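Local coordinates for tryptophan synthase alpha chain (Campylobacter jejuni, PDB 3THA), which probably cleaves indoleglycerol phosphate to indole and glyceraldehyde 3-phosphate, as the alpha subunit in the last step of tryptophan biosynthesis, at residues 17-25 with 229-237; 184-195 with 215-223. All coordinates share one frame; numbering follows the deposited sequence.

Contact 1: 17-25 with 229-237; sequences VAYTVLGYP and SIVKCFKQG
Val231 pushes its two methyl groups into the end of strand 15-21 and the turn after it, at the place where the TIM barrel closes: strand 15-21 is the first of the eight parallel strands, and helix 228-233 follows the last, 223-226. The axes of helix segment 229-233 and strand segment 17-21 approach to 7.2 Å, with a crossing angle of -52°.

The side chain to follow is Tyr24. From CB the chain turns so that CG is anti to the backbone N (chi1 175°), which carries the ring from the turn over to the end of the helix, where it crosses Val231 at about a right angle. One ring edge does the touching. CD2 lies 3.9 Å from Phe234 CB and also nears Val231 CG1; next along, CE2 meets that same methyl and, with the carbonyl near the ring plane, comes within 3.6 Å of Val231 O. At the tip, OH rests 3.4 Å from Lys235 CG and about as far from CD, so the lysine's aliphatic part runs past the hydroxyl. Ala64 and Ile67 of helix 60-70 also touch this ring.

Beside it, Val231 CG2 reaches the edge of the Tyr19 ring and also Val21 CG2, 3.9 Å away. Tyr19 itself leans on Glu46, one of two predicted proton acceptors, so Val231 touches a residue that borders the predicted active site. Farther back along the strand Ile230 CG1 meets Ala18 CB. Type II turn Val21-Tyr24 then leads into a cis peptide before Pro25, and CG of that proline lies 3.4 Å from Phe234 O. Phe234 also packs edge-to-face with Phe33, while over one face of its ring Thr20 OG1 sits 3.4 Å above the plane, offset toward the rim and 3.5 Å from CZ.

Contact 2: 184-195 with 215-223; sequences EAILQDKVKEIR and KRMRKVADG
Along the second segment the first residue to touch is Arg216, whose CD methylene lies 3.0 Å from Glu184 OE2; the charged pairing through NE is long, at 3.8 Å, while the NH1 of Arg216 forms a salt bridge with Asp213. Next, selenomethionine Met217 folds over at chi2 and brings CE to Leu187 CD1, the two side chains crossing at about a right angle. Lys219 contributes its carbonyl O, which takes a weak hydrogen bond from Gln188 NE2 at the end of an extended side chain. Val220 is the apolar centre: CG1 lies 4.0 Å from Leu187 CB and also approaches Val191 CG2. Val191 CG2 also meets Ala221 CB. At Asp222, OD1 receives Arg195 NH2 at 2.8 Å, a salt bridge made at the guanidinium edge with the two flat groups 44° apart. OD2 bonds the backbone N of Ile202, so each carboxylate oxygen has its own partner.

Helix 180-195 thus lies against the end of helix 212-217 and the connection into strand 223-226, on the outside of the barrel, with Leu187 and Val191 touching Leu170 of strand 168-171, and Val220 and Ala221 touching Val204 of strand 202-205.

Both contacts belong to the same TIM barrel, and strand 223-226 connects them: contact 2 ends on its first residue, and contact 1 uses the helix that follows it. Their centres are about 26 Å apart and they do not touch. Contact 1 is buried and joins a strand and its turn to a helix through aromatic rings and methyl groups, close to the predicted active site. Contact 2 lies farther out, between one helix and the end of another, and is partly buried: a small apolar centre is flanked by one close salt bridge, one long one and a weak amide hydrogen bond, away from the annotated sites.

Contact 1: 17-25 with 229-237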
loop_
_atom_site.group_PDB
_atom_site.type_symbol
_atom_site.label_atom_id
_atom_site.label_comp_id
_atom_site.label_asym_id
_atom_site.label_seq_id
_atom_site.Cartn_x
_atom_site.Cartn_y
_atom_site.Cartn_z
ATOM N N VAL B 17 1.390 8.337 -18.735
ATOM C CA VAL B 17 1.580 8.702 -17.338
ATOM C C VAL B 17 2.405 7.612 -16.718
ATOM O O VAL B 17 2.178 6.448 -16.983
ATOM C CB VAL B 17 0.235 8.796 -16.553
ATOM C CG1 VAL B 17 0.488 9.296 -15.116
ATOM C CG2 VAL B 17 -0.723 9.719 -17.274
ATOM N N ALA B 18 3.358 7.983 -15.885
ATOM C CA ALA B 18 4.197 7.005 -15.281
ATOM C C ALA B 18 4.452 7.340 -13.838
ATOM O O ALA B 18 4.426 8.507 -13.415
ATOM C CB ALA B 18 5.545 6.896 -16.061
ATOM N N TYR B 19 4.765 6.312 -13.089
ATOM C CA TYR B 19 5.105 6.496 -11.711
ATOM C C TYR B 19 6.518 5.969 -11.496
ATOM O O TYR B 19 6.907 4.949 -12.100
ATOM C CB TYR B 19 4.043 5.743 -10.871
ATOM C CG TYR B 19 4.396 5.508 -9.432
ATOM C CD1 TYR B 19 3.893 6.332 -8.443
ATOM C CD2 TYR B 19 5.181 4.417 -9.053
ATOM C CE1 TYR B 19 4.218 6.144 -7.108
ATOM C CE2 TYR B 19 5.500 4.206 -7.717
ATOM C CZ TYR B 19 5.018 5.085 -6.746
ATOM O OH TYR B 19 5.310 4.906 -5.405
ATOM N N THR B 20 7.281 6.652 -10.645
ATOM C CA THR B 20 8.582 6.165 -10.176
ATOM C C THR B 20 8.722 6.498 -8.695
ATOM O O THR B 20 8.059 7.403 -8.167
ATOM C CB THR B 20 9.831 6.791 -10.947
ATOM O OG1 THR B 20 11.051 6.121 -10.569
ATOM C CG2 THR B 20 10.019 8.272 -10.633
ATOM N N VAL B 21 9.608 5.769 -8.041
ATOM C CA VAL B 21 9.952 6.039 -6.664
ATOM C C VAL B 21 11.255 6.856 -6.656
ATOM O O VAL B 21 12.294 6.386 -7.092
ATOM C CB VAL B 21 10.161 4.720 -5.869
ATOM C CG1 VAL B 21 10.179 5.015 -4.356
ATOM C CG2 VAL B 21 9.062 3.726 -6.178
ATOM N N LEU B 22 11.183 8.073 -6.153
ATOM C CA LEU B 22 12.336 8.932 -6.038
ATOM C C LEU B 22 13.321 8.301 -5.089
ATOM O O LEU B 22 12.938 7.817 -4.039
ATOM C CB LEU B 22 11.884 10.284 -5.532
ATOM C CG LEU B 22 11.179 11.059 -6.653
ATOM C CD1 LEU B 22 10.835 12.437 -6.181
ATOM C CD2 LEU B 22 12.083 11.183 -7.896
ATOM N N GLY B 23 14.591 8.263 -5.480
ATOM C CA GLY B 23 15.651 7.698 -4.621
ATOM C C GLY B 23 15.965 6.229 -4.890
ATOM O O GLY B 23 16.750 5.631 -4.178
ATOM N N TYR B 24 15.358 5.660 -5.924
ATOM C CA TYR B 24 15.542 4.282 -6.252
ATOM C C TYR B 24 16.164 4.105 -7.658
ATOM O O TYR B 24 15.549 4.522 -8.645
ATOM C CB TYR B 24 14.187 3.556 -6.198
ATOM C CG TYR B 24 14.308 2.119 -6.658
ATOM C CD1 TYR B 24 15.097 1.215 -5.948
ATOM C CD2 TYR B 24 13.677 1.667 -7.826
ATOM C CE1 TYR B 24 15.226 -0.122 -6.367
ATOM C CE2 TYR B 24 13.824 0.340 -8.255
ATOM C CZ TYR B 24 14.579 -0.543 -7.517
ATOM O OH TYR B 24 14.736 -1.859 -7.921
ATOM N N PRO B 25 17.340 3.452 -7.764
ATOM C CA PRO B 25 18.117 2.802 -6.726
ATOM C C PRO B 25 18.985 3.771 -5.935
ATOM O O PRO B 25 19.636 3.351 -4.956
ATOM C CB PRO B 25 19.003 1.812 -7.500
ATOM C CG PRO B 25 18.864 2.189 -8.965
ATOM C CD PRO B 25 18.071 3.455 -9.042
ATOM N N SER B 229 5.603 -1.671 -13.310
ATOM C CA SER B 229 6.493 -1.916 -14.431
ATOM C C SER B 229 7.585 -0.894 -14.681
ATOM O O SER B 229 8.713 -1.287 -14.957
ATOM C CB SER B 229 5.691 -2.072 -15.697
ATOM O OG SER B 229 5.089 -3.321 -15.656
ATOM N N ILE B 230 7.256 0.399 -14.620
ATOM C CA ILE B 230 8.251 1.445 -14.818
ATOM C C ILE B 230 9.286 1.303 -13.719
ATOM O O ILE B 230 10.473 1.208 -13.998
ATOM C CB ILE B 230 7.642 2.886 -14.854
ATOM C CG1 ILE B 230 7.432 3.364 -16.301
ATOM C CG2 ILE B 230 8.626 3.921 -14.277
ATOM C CD1 ILE B 230 6.438 2.603 -17.092
ATOM N N VAL B 231 8.832 1.235 -12.473
ATOM C CA VAL B 231 9.746 1.006 -11.365
ATOM C C VAL B 231 10.695 -0.190 -11.657
ATOM O O VAL B 231 11.882 -0.149 -11.297
ATOM C CB VAL B 231 8.998 0.855 -10.000
ATOM C CG1 VAL B 231 9.983 0.518 -8.863
ATOM C CG2 VAL B 231 8.245 2.144 -9.657
ATOM N N LYS B 232 10.192 -1.217 -12.353
ATOM C CA LYS B 232 10.995 -2.411 -12.612
ATOM C C LYS B 232 12.134 -2.055 -13.571
ATOM O O LYS B 232 13.196 -2.658 -13.516
ATOM C CB LYS B 232 10.148 -3.637 -13.070
ATOM C CG LYS B 232 10.003 -3.884 -14.598
ATOM C CD LYS B 232 9.318 -5.247 -14.925
ATOM C CE LYS B 232 7.771 -5.211 -14.694
ATOM N NZ LYS B 232 6.999 -6.367 -15.284
ATOM N N CYS B 233 11.908 -1.054 -14.415
ATOM C CA CYS B 233 12.969 -0.537 -15.311
ATOM C C CYS B 233 14.117 0.033 -14.505
ATOM O O CYS B 233 15.245 -0.163 -14.826
ATOM C CB CYS B 233 12.422 0.541 -16.262
ATOM S SG CYS B 233 11.083 -0.107 -17.298
ATOM N N PHE B 234 13.812 0.700 -13.416
ATOM C CA PHE B 234 14.853 1.326 -12.643
ATOM C C PHE B 234 15.794 0.375 -11.910
ATOM O O PHE B 234 16.713 0.822 -11.218
ATOM C CB PHE B 234 14.239 2.322 -11.666
ATOM C CG PHE B 234 13.802 3.600 -12.307
ATOM C CD1 PHE B 234 14.408 4.814 -11.963
ATOM C CD2 PHE B 234 12.788 3.610 -13.250
ATOM C CE1 PHE B 234 13.974 6.018 -12.539
ATOM C CE2 PHE B 234 12.365 4.807 -13.833
ATOM C CZ PHE B 234 12.963 6.014 -13.469
ATOM N N LYS B 235 15.597 -0.926 -12.053
ATOM C CA LYS B 235 16.430 -1.839 -11.295
ATOM C C LYS B 235 17.732 -2.068 -12.041
ATOM O O LYS B 235 18.604 -2.759 -11.551
ATOM C CB LYS B 235 15.701 -3.144 -11.017
ATOM C CG LYS B 235 16.364 -4.020 -9.951
ATOM C CD LYS B 235 15.322 -4.924 -9.241
ATOM C CE LYS B 235 15.875 -6.339 -8.939
ATOM N NZ LYS B 235 16.445 -7.036 -10.154
ATOM N N GLN B 236 17.855 -1.463 -13.221
ATOM C CA GLN B 236 19.103 -1.445 -13.968
ATOM C C GLN B 236 20.111 -0.404 -13.521
ATOM O O GLN B 236 19.769 0.696 -13.120
ATOM C CB GLN B 236 18.872 -1.339 -15.472
ATOM C CG GLN B 236 18.741 -2.726 -16.136
ATOM C CD GLN B 236 17.269 -3.062 -16.463
ATOM O OE1 GLN B 236 16.957 -4.119 -17.035
ATOM N NE2 GLN B 236 16.383 -2.152 -16.131
ATOM N N GLY B 237 21.373 -0.775 -13.606
ATOM C CA GLY B 237 22.419 0.153 -13.219
ATOM C C GLY B 237 22.817 0.999 -14.414
ATOM O O GLY B 237 24.027 1.090 -14.725
#

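Contact 2: 184-195 with 215-223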
loop_
_atom_site.group_PDB
_atom_site.type_symbol
_atom_site.label_atom_id
_atom_site.label_comp_id
_atom_site.label_asym_id
_atom_site.label_seq_id
_atom_site.Cartn_x
_atom_site.Cartn_y
_atom_site.Cartn_z
ATOM N N GLU B 184 -12.443 -5.104 -20.386
ATOM C CA GLU B 184 -12.207 -3.955 -21.259
ATOM C C GLU B 184 -13.489 -3.142 -21.512
ATOM O O GLU B 184 -13.588 -2.017 -21.048
ATOM C CB GLU B 184 -11.578 -4.389 -22.563
ATOM C CG GLU B 184 -11.160 -3.235 -23.430
ATOM C CD GLU B 184 -10.273 -3.676 -24.583
ATOM O OE1 GLU B 184 -10.687 -3.491 -25.747
ATOM O OE2 GLU B 184 -9.166 -4.215 -24.331
ATOM N N ALA B 185 -14.476 -3.716 -22.211
ATOM C CA ALA B 185 -15.791 -3.050 -22.440
ATOM C C ALA B 185 -16.491 -2.469 -21.186
ATOM O O ALA B 185 -17.115 -1.401 -21.237
ATOM C CB ALA B 185 -16.744 -3.975 -23.210
ATOM N N ILE B 186 -16.376 -3.161 -20.060
ATOM C CA ILE B 186 -16.865 -2.626 -18.802
ATOM C C ILE B 186 -16.285 -1.240 -18.522
ATOM O O ILE B 186 -17.014 -0.323 -18.095
ATOM C CB ILE B 186 -16.520 -3.549 -17.647
ATOM C CG1 ILE B 186 -17.122 -4.930 -17.907
ATOM C CG2 ILE B 186 -17.010 -2.954 -16.342
ATOM C CD1 ILE B 186 -16.894 -5.945 -16.815
ATOM N N LEU B 187 -14.985 -1.100 -18.781
ATOM C CA LEU B 187 -14.251 0.136 -18.532
ATOM C C LEU B 187 -14.751 1.272 -19.398
ATOM O O LEU B 187 -14.968 2.389 -18.913
ATOM C CB LEU B 187 -12.735 -0.055 -18.780
ATOM C CG LEU B 187 -11.909 -0.590 -17.613
ATOM C CD1 LEU B 187 -10.740 -1.395 -18.151
ATOM C CD2 LEU B 187 -11.426 0.541 -16.707
ATOM N N GLN B 188 -14.911 0.997 -20.683
ATOM C CA GLN B 188 -15.514 1.961 -21.577
ATOM C C GLN B 188 -16.914 2.384 -21.122
ATOM O O GLN B 188 -17.327 3.530 -21.382
ATOM C CB GLN B 188 -15.542 1.418 -22.999
ATOM C CG GLN B 188 -14.266 1.703 -23.788
ATOM C CD GLN B 188 -14.280 1.082 -25.171
ATOM O OE1 GLN B 188 -14.671 -0.074 -25.351
ATOM N NE2 GLN B 188 -13.846 1.845 -26.155
ATOM N N ASP B 189 -17.628 1.477 -20.436
ATOM C CA ASP B 189 -18.904 1.844 -19.797
ATOM C C ASP B 189 -18.681 2.807 -18.671
ATOM O O ASP B 189 -19.385 3.808 -18.568
ATOM C CB ASP B 189 -19.654 0.638 -19.242
ATOM C CG ASP B 189 -20.713 0.118 -20.197
ATOM O OD1 ASP B 189 -20.396 -0.086 -21.391
ATOM O OD2 ASP B 189 -21.866 -0.074 -19.744
ATOM N N LYS B 190 -17.698 2.522 -17.823
ATOM C CA LYS B 190 -17.480 3.392 -16.676
ATOM C C LYS B 190 -17.004 4.795 -17.101
ATOM O O LYS B 190 -17.436 5.817 -16.530
ATOM C CB LYS B 190 -16.559 2.740 -15.643
ATOM C CG LYS B 190 -16.623 3.398 -14.277
ATOM C CD LYS B 190 -18.030 3.157 -13.695
ATOM C CE LYS B 190 -18.127 3.625 -12.272
ATOM N NZ LYS B 190 -19.419 3.254 -11.702
ATOM N N VAL B 191 -16.155 4.841 -18.121
ATOM C CA VAL B 191 -15.701 6.094 -18.735
ATOM C C VAL B 191 -16.852 6.963 -19.255
ATOM O O VAL B 191 -16.967 8.132 -18.866
ATOM C CB VAL B 191 -14.660 5.804 -19.860
ATOM C CG1 VAL B 191 -14.540 6.965 -20.820
ATOM C CG2 VAL B 191 -13.304 5.427 -19.240
ATOM N N LYS B 192 -17.705 6.386 -20.103
ATOM C CA LYS B 192 -18.932 7.027 -20.543
ATOM C C LYS B 192 -19.715 7.633 -19.360
ATOM O O LYS B 192 -20.151 8.792 -19.400
ATOM C CB LYS B 192 -19.798 5.998 -21.276
ATOM C CG LYS B 192 -20.952 6.616 -22.129
ATOM C CD LYS B 192 -21.754 5.602 -22.902
ATOM C CE LYS B 192 -22.220 6.237 -24.213
ATOM N NZ LYS B 192 -23.498 5.688 -24.771
ATOM N N GLU B 193 -19.875 6.850 -18.297
ATOM C CA GLU B 193 -20.619 7.264 -17.126
ATOM C C GLU B 193 -19.972 8.497 -16.489
ATOM O O GLU B 193 -20.656 9.481 -16.195
ATOM C CB GLU B 193 -20.709 6.089 -16.136
ATOM C CG GLU B 193 -21.368 6.423 -14.813
ATOM C CD GLU B 193 -21.495 5.237 -13.888
ATOM O OE1 GLU B 193 -20.902 5.271 -12.803
ATOM O OE2 GLU B 193 -22.206 4.275 -14.219
ATOM N N ILE B 194 -18.658 8.448 -16.284
ATOM C CA ILE B 194 -17.942 9.563 -15.709
ATOM C C ILE B 194 -18.087 10.756 -16.631
ATOM O O ILE B 194 -18.384 11.868 -16.169
ATOM C CB ILE B 194 -16.464 9.256 -15.536
ATOM C CG1 ILE B 194 -16.293 7.980 -14.725
ATOM C CG2 ILE B 194 -15.754 10.423 -14.855
ATOM C CD1 ILE B 194 -14.937 7.343 -14.824
ATOM N N ARG B 195 -17.899 10.531 -17.932
ATOM C CA ARG B 195 -18.042 11.612 -18.897
ATOM C C ARG B 195 -19.339 12.373 -18.703
ATOM O O ARG B 195 -19.336 13.600 -18.777
ATOM C CB ARG B 195 -17.903 11.128 -20.343
ATOM C CG ARG B 195 -16.589 11.550 -20.948
ATOM C CD ARG B 195 -16.058 10.567 -21.977
ATOM N NE ARG B 195 -14.602 10.711 -22.095
ATOM C CZ ARG B 195 -13.796 9.924 -22.807
ATOM N NH1 ARG B 195 -14.281 8.893 -23.509
ATOM N NH2 ARG B 195 -12.487 10.179 -22.812
ATOM N N LYS B 215 -1.433 0.011 -25.688
ATOM C CA LYS B 215 -2.063 0.470 -26.918
ATOM C C LYS B 215 -3.569 0.162 -26.907
ATOM O O LYS B 215 -4.333 0.739 -27.691
ATOM C CB LYS B 215 -1.350 -0.064 -28.165
ATOM C CG LYS B 215 -0.245 0.868 -28.692
ATOM C CD LYS B 215 0.483 0.278 -29.909
ATOM C CE LYS B 215 1.339 1.357 -30.595
ATOM N NZ LYS B 215 2.652 0.882 -31.156
ATOM N N ARG B 216 -3.995 -0.706 -25.991
ATOM C CA ARG B 216 -5.414 -1.027 -25.878
ATOM C C ARG B 216 -6.137 -0.114 -24.881
ATOM O O ARG B 216 -7.204 0.423 -25.172
ATOM C CB ARG B 216 -5.646 -2.522 -25.588
ATOM C CG ARG B 216 -5.452 -2.978 -24.148
ATOM C CD ARG B 216 -6.204 -4.295 -23.898
ATOM N NE ARG B 216 -5.591 -5.446 -24.567
ATOM C CZ ARG B 216 -4.984 -6.440 -23.923
ATOM N NH1 ARG B 216 -4.932 -6.443 -22.588
ATOM N NH2 ARG B 216 -4.434 -7.436 -24.608
HETATM N N MSE B 217 -5.526 0.080 -23.723
HETATM C CA MSE B 217 -6.008 1.056 -22.764
HETATM C C MSE B 217 -6.096 2.446 -23.391
HETATM O O MSE B 217 -6.853 3.298 -22.905
HETATM C CB MSE B 217 -5.088 1.086 -21.550
HETATM C CG MSE B 217 -5.226 -0.115 -20.639
HETATM SE SE MSE B 217 -6.972 -0.157 -19.717
HETATM C CE MSE B 217 -6.779 -1.944 -18.911
ATOM N N ARG B 218 -5.331 2.660 -24.468
ATOM C CA ARG B 218 -5.318 3.938 -25.182
ATOM C C ARG B 218 -6.635 4.271 -25.873
ATOM O O ARG B 218 -6.906 5.441 -26.147
ATOM C CB ARG B 218 -4.185 4.000 -26.208
ATOM C CG ARG B 218 -2.834 4.415 -25.633
ATOM C CD ARG B 218 -1.804 4.747 -26.726
ATOM N NE ARG B 218 -0.622 5.327 -26.104
ATOM C CZ ARG B 218 0.619 4.873 -26.219
ATOM N NH1 ARG B 218 0.912 3.829 -27.001
ATOM N NH2 ARG B 218 1.574 5.504 -25.549
ATOM N N LYS B 219 -7.454 3.262 -26.152
ATOM C CA LYS B 219 -8.767 3.539 -26.738
ATOM C C LYS B 219 -9.886 3.473 -25.717
ATOM O O LYS B 219 -11.062 3.391 -26.068
ATOM C CB LYS B 219 -9.071 2.650 -27.956
ATOM C CG LYS B 219 -8.589 1.208 -27.893
ATOM C CD LYS B 219 -7.893 0.880 -29.213
ATOM C CE LYS B 219 -7.250 -0.496 -29.221
ATOM N NZ LYS B 219 -6.184 -0.599 -30.284
ATOM N N VAL B 220 -9.511 3.517 -24.448
ATOM C CA VAL B 220 -10.483 3.378 -23.387
ATOM C C VAL B 220 -10.819 4.771 -22.902
ATOM O O VAL B 220 -11.984 5.109 -22.779
ATOM C CB VAL B 220 -9.945 2.469 -22.259
ATOM C CG1 VAL B 220 -10.732 2.647 -20.984
ATOM C CG2 VAL B 220 -9.969 1.016 -22.705
ATOM N N ALA B 221 -9.792 5.596 -22.694
ATOM C CA ALA B 221 -9.978 6.926 -22.108
ATOM C C ALA B 221 -9.094 8.019 -22.722
ATOM O O ALA B 221 -8.988 8.114 -23.946
ATOM C CB ALA B 221 -9.806 6.860 -20.598
ATOM N N ASP B 222 -8.482 8.847 -21.874
ATOM C CA ASP B 222 -7.697 10.003 -22.323
ATOM C C ASP B 222 -6.217 9.888 -21.969
ATOM O O ASP B 222 -5.447 10.786 -22.301
ATOM C CB ASP B 222 -8.217 11.279 -21.637
ATOM C CG ASP B 222 -9.620 11.629 -22.037
ATOM O OD1 ASP B 222 -10.002 11.420 -23.210
ATOM O OD2 ASP B 222 -10.346 12.131 -21.179
ATOM N N GLY B 223 -5.846 8.840 -21.227
ATOM C CA GLY B 223 -4.493 8.669 -20.693
ATOM C C GLY B 223 -4.291 7.275 -20.114
ATOM O O GLY B 223 -5.269 6.536 -19.913
#